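Local coordinates for protein giardin subunit alpha-1 (Giardia intestinalis, PDB 4EVF) that is an annexin that binds calcium and acidic phospholipids and is involved in attachment of the parasite to the intestinal mucosa and in cytoskeletal remodelling, at residues V4-A8 with K37-A41; L11-I15 with L50-I54; A24-E29 with T290-K295. All coordinates share one frame; numbering follows the deposited sequence.

Contact 1 of 3, residues V4-A8 with K37-A41; sequences VTDIA and KIAKA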
ATOM      1  N   VAL A   4      14.990 -15.657 -17.633  1.00 25.65           N
ATOM      2  CA  VAL A   4      13.656 -15.078 -17.778  1.00 24.56           C
ATOM      3  C   VAL A   4      12.830 -15.817 -18.833  1.00 27.04           C
ATOM      4  O   VAL A   4      11.614 -15.914 -18.712  1.00 22.28           O
ATOM      5  CB  VAL A   4      13.693 -13.559 -18.093  1.00 22.75           C
ATOM      6  CG1 VAL A   4      14.337 -12.780 -16.947  1.00 25.03           C
ATOM      7  CG2 VAL A   4      14.434 -13.281 -19.393  1.00 26.67           C
ATOM      8  N   THR A   5      13.480 -16.337 -19.870  1.00 26.84           N
ATOM      9  CA  THR A   5      12.739 -17.072 -20.885  1.00 25.68           C
ATOM     10  C   THR A   5      12.158 -18.357 -20.293  1.00 26.30           C
ATOM     11  O   THR A   5      11.047 -18.767 -20.630  1.00 24.56           O
ATOM     12  CB  THR A   5      13.610 -17.409 -22.115  1.00 26.86           C
ATOM     13  OG1 THR A   5      14.853 -17.971 -21.677  1.00 29.80           O
ATOM     14  CG2 THR A   5      13.882 -16.155 -22.942  1.00 26.24           C
ATOM     15  N   ASP A   6      12.905 -18.985 -19.393  1.00 26.49           N
ATOM     16  CA  ASP A   6      12.432 -20.216 -18.777  1.00 27.54           C
ATOM     17  C   ASP A   6      11.300 -19.972 -17.773  1.00 26.79           C
ATOM     18  O   ASP A   6      10.344 -20.744 -17.730  1.00 24.11           O
ATOM     19  CB  ASP A   6      13.583 -20.987 -18.138  1.00 28.45           C
ATOM     20  CG  ASP A   6      14.482 -21.641 -19.169  1.00 33.70           C
ATOM     21  OD1 ASP A   6      13.957 -22.179 -20.169  1.00 34.54           O
ATOM     22  OD2 ASP A   6      15.713 -21.614 -18.984  1.00 31.85           O
ATOM     23  N   ILE A   7      11.412 -18.904 -16.983  1.00 23.62           N
ATOM     24  CA  ILE A   7      10.304 -18.471 -16.126  1.00 22.89           C
ATOM     25  C   ILE A   7       9.078 -18.131 -16.961  1.00 24.34           C
ATOM     26  O   ILE A   7       7.945 -18.438 -16.579  1.00 23.02           O
ATOM     27  CB  ILE A   7      10.669 -17.226 -15.304  1.00 21.52           C
ATOM     28  CG1 ILE A   7      11.994 -17.435 -14.572  1.00 22.47           C
ATOM     29  CG2 ILE A   7       9.538 -16.859 -14.327  1.00 22.12           C
ATOM     30  CD1 ILE A   7      12.565 -16.155 -14.012  1.00 22.14           C
ATOM     31  N   ALA A   8       9.291 -17.466 -18.094  1.00 23.66           N
ATOM     32  CA  ALA A   8       8.169 -17.137 -18.965  1.00 24.37           C
ATOM     33  C   ALA A   8       7.482 -18.420 -19.428  1.00 24.04           C
ATOM     34  O   ALA A   8       6.256 -18.462 -19.567  1.00 23.70           O
ATOM     35  CB  ALA A   8       8.624 -16.294 -20.155  1.00 24.00           C
ATOM     36  N   LYS A  37      10.873  -7.874 -16.098  1.00 20.41           N
ATOM     37  CA  LYS A  37      11.767  -8.619 -16.990  1.00 20.68           C
ATOM     38  C   LYS A  37      11.057  -9.845 -17.548  1.00 19.45           C
ATOM     39  O   LYS A  37      11.098 -10.109 -18.754  1.00 20.51           O
ATOM     40  CB  LYS A  37      13.038  -9.063 -16.258  1.00 20.35           C
ATOM     41  CG  LYS A  37      13.995  -7.945 -15.913  1.00 27.55           C
ATOM     42  CD  LYS A  37      15.368  -8.487 -15.484  1.00 26.18           C
ATOM     43  CE  LYS A  37      15.326  -9.130 -14.102  1.00 28.79           C
ATOM     44  NZ  LYS A  37      16.679  -9.560 -13.611  1.00 25.33           N
ATOM     45  N   ILE A  38      10.402 -10.595 -16.665  1.00 18.58           N
ATOM     46  CA  ILE A  38       9.704 -11.810 -17.059  1.00 18.40           C
ATOM     47  C   ILE A  38       8.604 -11.512 -18.079  1.00 18.15           C
ATOM     48  O   ILE A  38       8.448 -12.233 -19.066  1.00 17.73           O
ATOM     49  CB  ILE A  38       9.097 -12.534 -15.828  1.00 20.18           C
ATOM     50  CG1 ILE A  38      10.213 -12.978 -14.869  1.00 20.06           C
ATOM     51  CG2 ILE A  38       8.240 -13.712 -16.276  1.00 20.41           C
ATOM     52  CD1 ILE A  38       9.720 -13.448 -13.495  1.00 21.97           C
ATOM     53  N   ALA A  39       7.850 -10.441 -17.839  1.00 16.95           N
ATOM     54  CA  ALA A  39       6.779 -10.044 -18.746  1.00 18.74           C
ATOM     55  C   ALA A  39       7.339  -9.682 -20.121  1.00 20.07           C
ATOM     56  O   ALA A  39       6.699  -9.930 -21.149  1.00 18.70           O
ATOM     57  CB  ALA A  39       6.013  -8.869 -18.176  1.00 16.93           C
ATOM     58  N   LYS A  40       8.522  -9.070 -20.137  1.00 17.77           N
ATOM     59  CA  LYS A  40       9.181  -8.765 -21.409  1.00 20.44           C
ATOM     60  C   LYS A  40       9.542 -10.035 -22.158  1.00 18.13           C
ATOM     61  O   LYS A  40       9.314 -10.125 -23.358  1.00 23.56           O
ATOM     62  CB  LYS A  40      10.430  -7.895 -21.227  1.00 18.27           C
ATOM     63  CG  LYS A  40      10.127  -6.410 -21.043  1.00 21.11           C
ATOM     64  CD  LYS A  40      11.386  -5.571 -21.176  1.00 23.29           C
ATOM     65  CE  LYS A  40      11.927  -5.624 -22.600  1.00 23.88           C
ATOM     66  NZ  LYS A  40      11.407  -4.543 -23.474  1.00 22.64           N
ATOM     67  N   ALA A  41      10.102 -11.014 -21.454  1.00 17.97           N
ATOM     68  CA  ALA A  41      10.498 -12.267 -22.091  1.00 19.62           C
ATOM     69  C   ALA A  41       9.245 -12.946 -22.620  1.00 20.28           C
ATOM     70  O   ALA A  41       9.224 -13.519 -23.706  1.00 21.68           O
ATOM     71  CB  ALA A  41      11.217 -13.156 -21.108  1.00 20.97           C
TER
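V4, I7 and A8 meet K37, I38 and A41 without any flat side-chain group across the contact: no ring, carboxylate or amide has a face or edge here, and the surfaces are methyls and methylenes. The geometry is that of two helices near their closest approach, with axes 8.2 Å apart at a signed crossing angle of -75°, where the start of helix 4-16 runs against helix 32-46 within the predicted first annexin repeat. The crossing is steep, and the two segments bury 306 Å² between them.

V4 points its two methyls to different neighbours. Its CG2 lies 3.6 Å from A41 CB, whereas CG1 sits 4.0 Å from K37 CB, at the base of a lysine chain that crosses the valine at about a right angle. I7 and I38 also cross at about a right angle. The closest pair is I7 CG2 to I38 CD1 at 3.5 Å, and I7 CD1 stands 4.0 Å from I38 CG1. With chi1 at -51°, I7 carries CG2 anti to its backbone N, which turns that branch onto the end of I38. A8 adds its CB at 4.2 Å from A41 CB. The backbones come near where A41 CB faces V4 and T5, with T5 CA 5.4 Å from A41 CA.

Y30, on a neighbouring loop, touches both isoleucines. A41 O accepts a hydrogen bond from S45 OG. No hydrogen bond passes between 4-8 and 37-41, so these segments meet by apolar packing alone, consistent with hydrophobic burial as the main source of their attraction.

Contact 2 of 3, residues L11-I15 with L50-I54; sequences LKQAI and LPDDI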
ATOM      1  N   LEU A  11       5.328 -19.823 -16.618  1.00 24.87           N
ATOM      2  CA  LEU A  11       4.087 -19.059 -16.622  1.00 25.08           C
ATOM      3  C   LEU A  11       3.132 -19.477 -17.736  1.00 25.33           C
ATOM      4  O   LEU A  11       1.926 -19.573 -17.520  1.00 25.18           O
ATOM      5  CB  LEU A  11       4.376 -17.557 -16.687  1.00 23.50           C
ATOM      6  CG  LEU A  11       4.790 -16.981 -15.332  1.00 24.04           C
ATOM      7  CD1 LEU A  11       5.509 -15.637 -15.490  1.00 19.52           C
ATOM      8  CD2 LEU A  11       3.570 -16.862 -14.417  1.00 18.15           C
ATOM      9  N   LYS A  12       3.672 -19.728 -18.924  1.00 26.61           N
ATOM     10  CA  LYS A  12       2.870 -20.164 -20.065  1.00 27.12           C
ATOM     11  C   LYS A  12       2.077 -21.430 -19.736  1.00 25.87           C
ATOM     12  O   LYS A  12       0.886 -21.546 -20.041  1.00 26.07           O
ATOM     13  CB  LYS A  12       3.783 -20.438 -21.264  1.00 30.26           C
ATOM     14  CG  LYS A  12       3.048 -20.859 -22.522  1.00 32.58           C
ATOM     15  CD  LYS A  12       2.309 -19.684 -23.143  1.00 33.91           C
ATOM     16  CE  LYS A  12       1.521 -20.098 -24.380  1.00 36.63           C
ATOM     17  NZ  LYS A  12       0.646 -18.980 -24.850  1.00 39.23           N
ATOM     18  N   GLN A  13       2.755 -22.381 -19.113  1.00 27.03           N
ATOM     19  CA  GLN A  13       2.144 -23.661 -18.813  1.00 30.53           C
ATOM     20  C   GLN A  13       1.158 -23.573 -17.647  1.00 31.26           C
ATOM     21  O   GLN A  13       0.197 -24.346 -17.583  1.00 30.08           O
ATOM     22  CB  GLN A  13       3.223 -24.708 -18.558  1.00 33.49           C
ATOM     23  CG  GLN A  13       3.866 -25.201 -19.834  1.00 36.30           C
ATOM     24  CD  GLN A  13       5.255 -25.751 -19.618  1.00 42.24           C
ATOM     25  OE1 GLN A  13       5.847 -25.574 -18.551  1.00 43.41           O
ATOM     26  NE2 GLN A  13       5.791 -26.419 -20.636  1.00 41.11           N
ATOM     27  N   ALA A  14       1.394 -22.637 -16.732  1.00 25.64           N
ATOM     28  CA  ALA A  14       0.485 -22.453 -15.608  1.00 27.32           C
ATOM     29  C   ALA A  14      -0.794 -21.817 -16.129  1.00 28.57           C
ATOM     30  O   ALA A  14      -1.895 -22.147 -15.680  1.00 28.30           O
ATOM     31  CB  ALA A  14       1.126 -21.580 -14.528  1.00 26.15           C
ATOM     32  N   ILE A  15      -0.640 -20.913 -17.095  1.00 27.45           N
ATOM     33  CA  ILE A  15      -1.769 -20.193 -17.678  1.00 29.70           C
ATOM     34  C   ILE A  15      -2.604 -21.143 -18.515  1.00 29.26           C
ATOM     35  O   ILE A  15      -3.842 -21.104 -18.487  1.00 29.76           O
ATOM     36  CB  ILE A  15      -1.296 -19.017 -18.560  1.00 29.06           C
ATOM     37  CG1 ILE A  15      -0.677 -17.909 -17.702  1.00 24.67           C
ATOM     38  CG2 ILE A  15      -2.450 -18.458 -19.368  1.00 26.43           C
ATOM     39  CD1 ILE A  15      -0.157 -16.726 -18.521  1.00 25.14           C
ATOM     40  N   LEU A  50       1.490 -10.678 -21.192  1.00 23.87           N
ATOM     41  CA  LEU A  50       1.268 -11.624 -20.097  1.00 25.33           C
ATOM     42  C   LEU A  50      -0.042 -11.391 -19.330  1.00 25.92           C
ATOM     43  O   LEU A  50      -0.797 -12.336 -19.090  1.00 28.57           O
ATOM     44  CB  LEU A  50       2.479 -11.640 -19.162  1.00 21.59           C
ATOM     45  CG  LEU A  50       2.552 -12.548 -17.939  1.00 21.75           C
ATOM     46  CD1 LEU A  50       2.129 -13.975 -18.245  1.00 22.42           C
ATOM     47  CD2 LEU A  50       3.981 -12.506 -17.376  1.00 16.16           C
ATOM     48  N   PRO A  51      -0.317 -10.138 -18.937  1.00 26.86           N
ATOM     49  CA  PRO A  51      -1.619  -9.819 -18.337  1.00 25.66           C
ATOM     50  C   PRO A  51      -2.806 -10.133 -19.263  1.00 29.53           C
ATOM     51  O   PRO A  51      -3.848 -10.568 -18.773  1.00 29.97           O
ATOM     52  CB  PRO A  51      -1.531  -8.311 -18.067  1.00 22.97           C
ATOM     53  CG  PRO A  51      -0.323  -7.826 -18.877  1.00 25.09           C
ATOM     54  CD  PRO A  51       0.607  -8.992 -18.895  1.00 23.11           C
ATOM     55  N   ASP A  52      -2.655  -9.928 -20.569  1.00 26.15           N
ATOM     56  CA  ASP A  52      -3.720 -10.256 -21.518  1.00 32.17           C
ATOM     57  C   ASP A  52      -3.970 -11.765 -21.594  1.00 33.13           C
ATOM     58  O   ASP A  52      -5.111 -12.210 -21.726  1.00 31.00           O
ATOM     59  CB  ASP A  52      -3.421  -9.706 -22.924  1.00 30.43           C
ATOM     60  CG  ASP A  52      -3.539  -8.191 -23.005  1.00 34.34           C
ATOM     61  OD1 ASP A  52      -4.044  -7.578 -22.041  1.00 32.33           O
ATOM     62  OD2 ASP A  52      -3.134  -7.609 -24.038  1.00 36.55           O
ATOM     63  N   ASP A  53      -2.906 -12.555 -21.511  1.00 29.97           N
ATOM     64  CA  ASP A  53      -3.055 -14.004 -21.559  1.00 30.30           C
ATOM     65  C   ASP A  53      -3.698 -14.504 -20.270  1.00 32.12           C
ATOM     66  O   ASP A  53      -4.619 -15.323 -20.296  1.00 29.79           O
ATOM     67  CB  ASP A  53      -1.707 -14.687 -21.827  1.00 28.16           C
ATOM     68  CG  ASP A  53      -1.485 -14.985 -23.308  1.00 32.58           C
ATOM     69  OD1 ASP A  53      -2.338 -14.587 -24.126  1.00 35.08           O
ATOM     70  OD2 ASP A  53      -0.457 -15.613 -23.653  1.00 35.36           O
ATOM     71  N   ILE A  54      -3.227 -13.982 -19.144  1.00 29.25           N
ATOM     72  CA  ILE A  54      -3.830 -14.277 -17.847  1.00 28.51           C
ATOM     73  C   ILE A  54      -5.334 -13.973 -17.834  1.00 32.12           C
ATOM     74  O   ILE A  54      -6.146 -14.806 -17.420  1.00 31.37           O
ATOM     75  CB  ILE A  54      -3.126 -13.494 -16.731  1.00 27.72           C
ATOM     76  CG1 ILE A  54      -1.660 -13.911 -16.651  1.00 24.47           C
ATOM     77  CG2 ILE A  54      -3.819 -13.703 -15.382  1.00 26.77           C
ATOM     78  CD1 ILE A  54      -0.848 -13.049 -15.732  1.00 26.51           C
TER
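I15 reaches across to L50, D53 and I54, and of the residues in the two segments it has the largest surface buried by the partner. Its contacts fit helix 4-16 to helix 50-57 in the predicted first repeat of this annexin, a fold built of short packed helices. The two segments run nearly the same way, 21° between their directions, but their axes stay 10.8 Å apart, so long side chains have to fill the interval.

Followed outward, I15 leaves its helix with CB directed at the partner. At CB it forks: CG2 rests 3.9 Å from D53 O, a backbone oxygen of the partner helix, while CG1 carries the chain on. Since chi2 is 179°, that branch is fully extended and carries CD1 to the partner. There CD1 meets L50 CD1 at 3.6 Å and I54 CG1 at 3.7 Å, and D53 CB is 4.2 Å from CD1. One methyl is thus lodged among three residues of the other helix, and Y42 and I23 from two further helices touch the same isoleucine.

The polar side of the contact is looser. K12 NZ lies 3.7 Å from D53 OD2, a long salt bridge. The same OD2 is hydrogen-bonded to Y42 OH and paired with K48 NZ, so the carboxylate is fixed mainly from outside the two segments. The two ammonium groups that approach it may well stabilise its negative charge.

On the apolar side, F71 touches L11, L50 and I54. L50 holds CG anti to its backbone N (chi1 -179°), which carries CG toward the neighbour, and the rotation of the fork there sends its two methyls to different partners: CD1 to I15, and CD2 to a place 4.0 Å from L11 CD1.

Contact 3 of 3, residues A24-E29 with T290-K295; sequences AFIASE and TLWRVK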
ATOM      1  N   ALA A  24       0.211 -17.424  -9.023  1.00 18.51           N
ATOM      2  CA  ALA A  24       0.497 -16.684  -7.807  1.00 18.60           C
ATOM      3  C   ALA A  24       1.846 -17.096  -7.238  1.00 19.29           C
ATOM      4  O   ALA A  24       2.619 -16.251  -6.787  1.00 20.14           O
ATOM      5  CB  ALA A  24      -0.628 -16.892  -6.763  1.00 21.74           C
ATOM      6  N   PHE A  25       2.145 -18.389  -7.275  1.00 17.88           N
ATOM      7  CA  PHE A  25       3.395 -18.856  -6.688  1.00 22.93           C
ATOM      8  C   PHE A  25       4.609 -18.316  -7.442  1.00 20.88           C
ATOM      9  O   PHE A  25       5.596 -17.887  -6.829  1.00 24.11           O
ATOM     10  CB  PHE A  25       3.472 -20.383  -6.622  1.00 23.85           C
ATOM     11  CG  PHE A  25       4.800 -20.878  -6.118  1.00 27.07           C
ATOM     12  CD1 PHE A  25       5.152 -20.707  -4.792  1.00 27.69           C
ATOM     13  CD2 PHE A  25       5.711 -21.475  -6.978  1.00 28.72           C
ATOM     14  CE1 PHE A  25       6.382 -21.136  -4.325  1.00 32.87           C
ATOM     15  CE2 PHE A  25       6.938 -21.909  -6.519  1.00 26.72           C
ATOM     16  CZ  PHE A  25       7.276 -21.739  -5.191  1.00 31.28           C
ATOM     17  N   ILE A  26       4.539 -18.363  -8.768  1.00 21.76           N
ATOM     18  CA  ILE A  26       5.615 -17.831  -9.600  1.00 20.57           C
ATOM     19  C   ILE A  26       5.754 -16.333  -9.375  1.00 20.01           C
ATOM     20  O   ILE A  26       6.859 -15.817  -9.232  1.00 20.86           O
ATOM     21  CB  ILE A  26       5.376 -18.103 -11.094  1.00 23.45           C
ATOM     22  CG1 ILE A  26       5.417 -19.610 -11.372  1.00 25.74           C
ATOM     23  CG2 ILE A  26       6.423 -17.384 -11.925  1.00 22.16           C
ATOM     24  CD1 ILE A  26       4.731 -20.019 -12.655  1.00 20.89           C
ATOM     25  N   ALA A  27       4.629 -15.626  -9.336  1.00 21.88           N
ATOM     26  CA  ALA A  27       4.684 -14.191  -9.111  1.00 21.54           C
ATOM     27  C   ALA A  27       5.335 -13.892  -7.764  1.00 23.16           C
ATOM     28  O   ALA A  27       6.064 -12.911  -7.629  1.00 20.78           O
ATOM     29  CB  ALA A  27       3.296 -13.578  -9.195  1.00 21.97           C
ATOM     30  N   SER A  28       5.084 -14.759  -6.780  1.00 19.91           N
ATOM     31  CA  SER A  28       5.521 -14.534  -5.401  1.00 19.18           C
ATOM     32  C   SER A  28       7.034 -14.687  -5.250  1.00 22.61           C
ATOM     33  O   SER A  28       7.631 -14.211  -4.287  1.00 22.93           O
ATOM     34  CB  SER A  28       4.825 -15.524  -4.467  1.00 19.56           C
ATOM     35  OG  SER A  28       5.475 -16.786  -4.468  1.00 22.24           O
ATOM     36  N   GLU A  29       7.641 -15.372  -6.212  1.00 24.57           N
ATOM     37  CA  GLU A  29       9.062 -15.683  -6.173  1.00 21.03           C
ATOM     38  C   GLU A  29       9.950 -14.502  -6.567  1.00 24.25           C
ATOM     39  O   GLU A  29      11.159 -14.532  -6.343  1.00 27.09           O
ATOM     40  CB  GLU A  29       9.342 -16.846  -7.125  1.00 24.55           C
ATOM     41  CG  GLU A  29       8.784 -18.168  -6.670  1.00 22.81           C
ATOM     42  CD  GLU A  29       9.548 -18.702  -5.488  1.00 33.61           C
ATOM     43  OE1 GLU A  29       9.208 -18.340  -4.342  1.00 33.71           O
ATOM     44  OE2 GLU A  29      10.513 -19.464  -5.707  1.00 36.84           O
ATOM     45  N   THR A 290      -0.154 -17.502  -0.728  1.00 22.82           N
ATOM     46  CA  THR A 290       1.018 -17.744  -1.568  1.00 25.80           C
ATOM     47  C   THR A 290       1.833 -16.452  -1.726  1.00 20.89           C
ATOM     48  O   THR A 290       3.043 -16.419  -1.459  1.00 23.91           O
ATOM     49  CB  THR A 290       0.619 -18.270  -2.957  1.00 24.83           C
ATOM     50  OG1 THR A 290      -0.166 -19.461  -2.817  1.00 28.25           O
ATOM     51  CG2 THR A 290       1.859 -18.583  -3.786  1.00 25.51           C
ATOM     52  N   LEU A 291       1.160 -15.388  -2.146  1.00 20.72           N
ATOM     53  CA  LEU A 291       1.824 -14.113  -2.416  1.00 21.08           C
ATOM     54  C   LEU A 291       2.469 -13.498  -1.181  1.00 24.24           C
ATOM     55  O   LEU A 291       3.522 -12.868  -1.291  1.00 22.52           O
ATOM     56  CB  LEU A 291       0.870 -13.121  -3.087  1.00 20.85           C
ATOM     57  CG  LEU A 291       0.334 -13.532  -4.465  1.00 20.69           C
ATOM     58  CD1 LEU A 291      -0.895 -12.719  -4.861  1.00 20.05           C
ATOM     59  CD2 LEU A 291       1.436 -13.411  -5.531  1.00 25.70           C
ATOM     60  N   TRP A 292       1.853 -13.688  -0.011  1.00 20.68           N
ATOM     61  CA  TRP A 292       2.354 -13.095   1.226  1.00 19.32           C
ATOM     62  C   TRP A 292       3.296 -14.031   1.978  1.00 21.84           C
ATOM     63  O   TRP A 292       3.848 -13.673   3.012  1.00 24.19           O
ATOM     64  CB  TRP A 292       1.206 -12.609   2.119  1.00 19.81           C
ATOM     65  CG  TRP A 292       0.579 -11.371   1.586  1.00 18.36           C
ATOM     66  CD1 TRP A 292      -0.588 -11.275   0.879  1.00 15.97           C
ATOM     67  CD2 TRP A 292       1.111 -10.044   1.670  1.00 19.05           C
ATOM     68  NE1 TRP A 292      -0.819  -9.965   0.534  1.00 17.71           N
ATOM     69  CE2 TRP A 292       0.202  -9.188   1.018  1.00 16.26           C
ATOM     70  CE3 TRP A 292       2.258  -9.493   2.260  1.00 22.07           C
ATOM     71  CZ2 TRP A 292       0.408  -7.814   0.922  1.00 20.97           C
ATOM     72  CZ3 TRP A 292       2.460  -8.122   2.165  1.00 20.96           C
ATOM     73  CH2 TRP A 292       1.540  -7.301   1.498  1.00 22.06           C
ATOM     74  N   ARG A 293       3.499 -15.216   1.413  1.00 23.87           N
ATOM     75  CA  ARG A 293       4.424 -16.212   1.947  1.00 24.93           C
ATOM     76  C   ARG A 293       4.040 -16.674   3.346  1.00 28.70           C
ATOM     77  O   ARG A 293       4.877 -16.750   4.245  1.00 27.98           O
ATOM     78  CB  ARG A 293       5.873 -15.711   1.908  1.00 27.65           C
ATOM     79  CG  ARG A 293       6.432 -15.636   0.504  1.00 27.94           C
ATOM     80  CD  ARG A 293       7.926 -15.309   0.503  1.00 29.82           C
ATOM     81  NE  ARG A 293       8.371 -14.955  -0.837  1.00 30.00           N
ATOM     82  CZ  ARG A 293       9.554 -14.411  -1.112  1.00 30.01           C
ATOM     83  NH1 ARG A 293      10.417 -14.155  -0.135  1.00 31.63           N
ATOM     84  NH2 ARG A 293       9.875 -14.115  -2.366  1.00 27.39           N
ATOM     85  N   VAL A 294       2.776 -16.996   3.514  1.00 28.98           N
ATOM     86  CA  VAL A 294       2.327 -17.552   4.748  1.00 29.56           C
ATOM     87  C   VAL A 294       1.392 -18.756   4.485  1.00 29.77           C
ATOM     88  O   VAL A 294       0.301 -18.794   4.988  1.00 30.76           O
ATOM     89  CB  VAL A 294       1.686 -16.509   5.679  1.00 32.69           C
ATOM     90  CG1 VAL A 294       2.696 -15.451   5.997  1.00 39.73           C
ATOM     91  CG2 VAL A 294       0.520 -15.852   5.081  1.00 30.09           C
ATOM     92  N   LYS A 295       1.863 -19.735   3.712  1.00 33.38           N
ATOM     93  CA  LYS A 295       1.165 -21.006   3.569  1.00 36.78           C
ATOM     94  C   LYS A 295       1.161 -21.729   4.908  1.00 36.93           C
ATOM     95  O   LYS A 295       0.387 -22.668   5.115  1.00 47.04           O
ATOM     96  CB  LYS A 295       1.854 -21.881   2.526  1.00 40.13           C
ATOM     97  CG  LYS A 295       1.978 -21.260   1.150  1.00 41.47           C
ATOM     98  CD  LYS A 295       2.816 -22.151   0.231  1.00 44.05           C
ATOM     99  CE  LYS A 295       2.935 -21.541  -1.150  1.00 43.88           C
ATOM    100  NZ  LYS A 295       1.831 -22.076  -1.997  1.00 42.73           N
TER
HETATM  101  O   HOH W   1       5.842 -12.454  -2.762  1.00 25.98           O
HETATM  102  O   HOH W   2       7.611 -17.203  -2.794  1.00 27.95           O
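Helix 284-292 ends in a Schellman motif at R293, and the guanidinium of this capping residue reaches S28 near the end of helix 20-28. R293 NH2 donates to S28 O over 3.0 Å. The donor sits in the carbonyl plane at a C=O...N angle of 153°, and the oxygen lies at the edge of the guanidinium, only 11° out of its plane. S28 OG gives its own proton to F25 O at 2.6 Å and accepts one from a water at 2.7 Å from OG. That water also donates to E29 OE1 and is weakly bonded to R293 NE, tying both segments together.

These atoms join the predicted first annexin repeat to the predicted fourth, bringing the C-terminus of the chain against a helix close to its beginning. Beside the polar end the packing is by carbon. In T290, chi1 of -57° leaves CG2 opposite the backbone N, where it faces helix 20-28 and meets F25 CA at 3.3 Å and F25 CB at 3.7 Å. The methyl lies at the edge of the phenyl ring, whereas CG of E29 lies over one face, displaced toward the rim. T290 OG1 is hydrogen-bonded to P286 O and also receives a weak hydrogen bond from K295 NZ.

L291 passes on the other flank, CG 4.2 Å from A24 CB. L66 and L70 of helix 62-70 touch the same leucine, whose CD2 comes within 3.3 Å of A24 O.

In the fold
Along the chain the segments come in the order 4-8, 11-15, 24-29, 37-41, 50-54 and 290-295, so the contacts interlock instead of nesting. Contacts 1 and 2 share helix 4-16, their centres about 11 Å apart, and touch directly where I38 CG2 meets L11 CD1 at 3.4 Å. Contact 3 lies about 17 Å from contact 1 and about 16 Å from contact 2, centre to centre. I26 of helix 20-28 connects it to both, packing on I7 and on L11. The three contacts thus form one continuous packing around helices 4-16 and 20-28, which brings the two ends of the chain into one region on the same side of its centre.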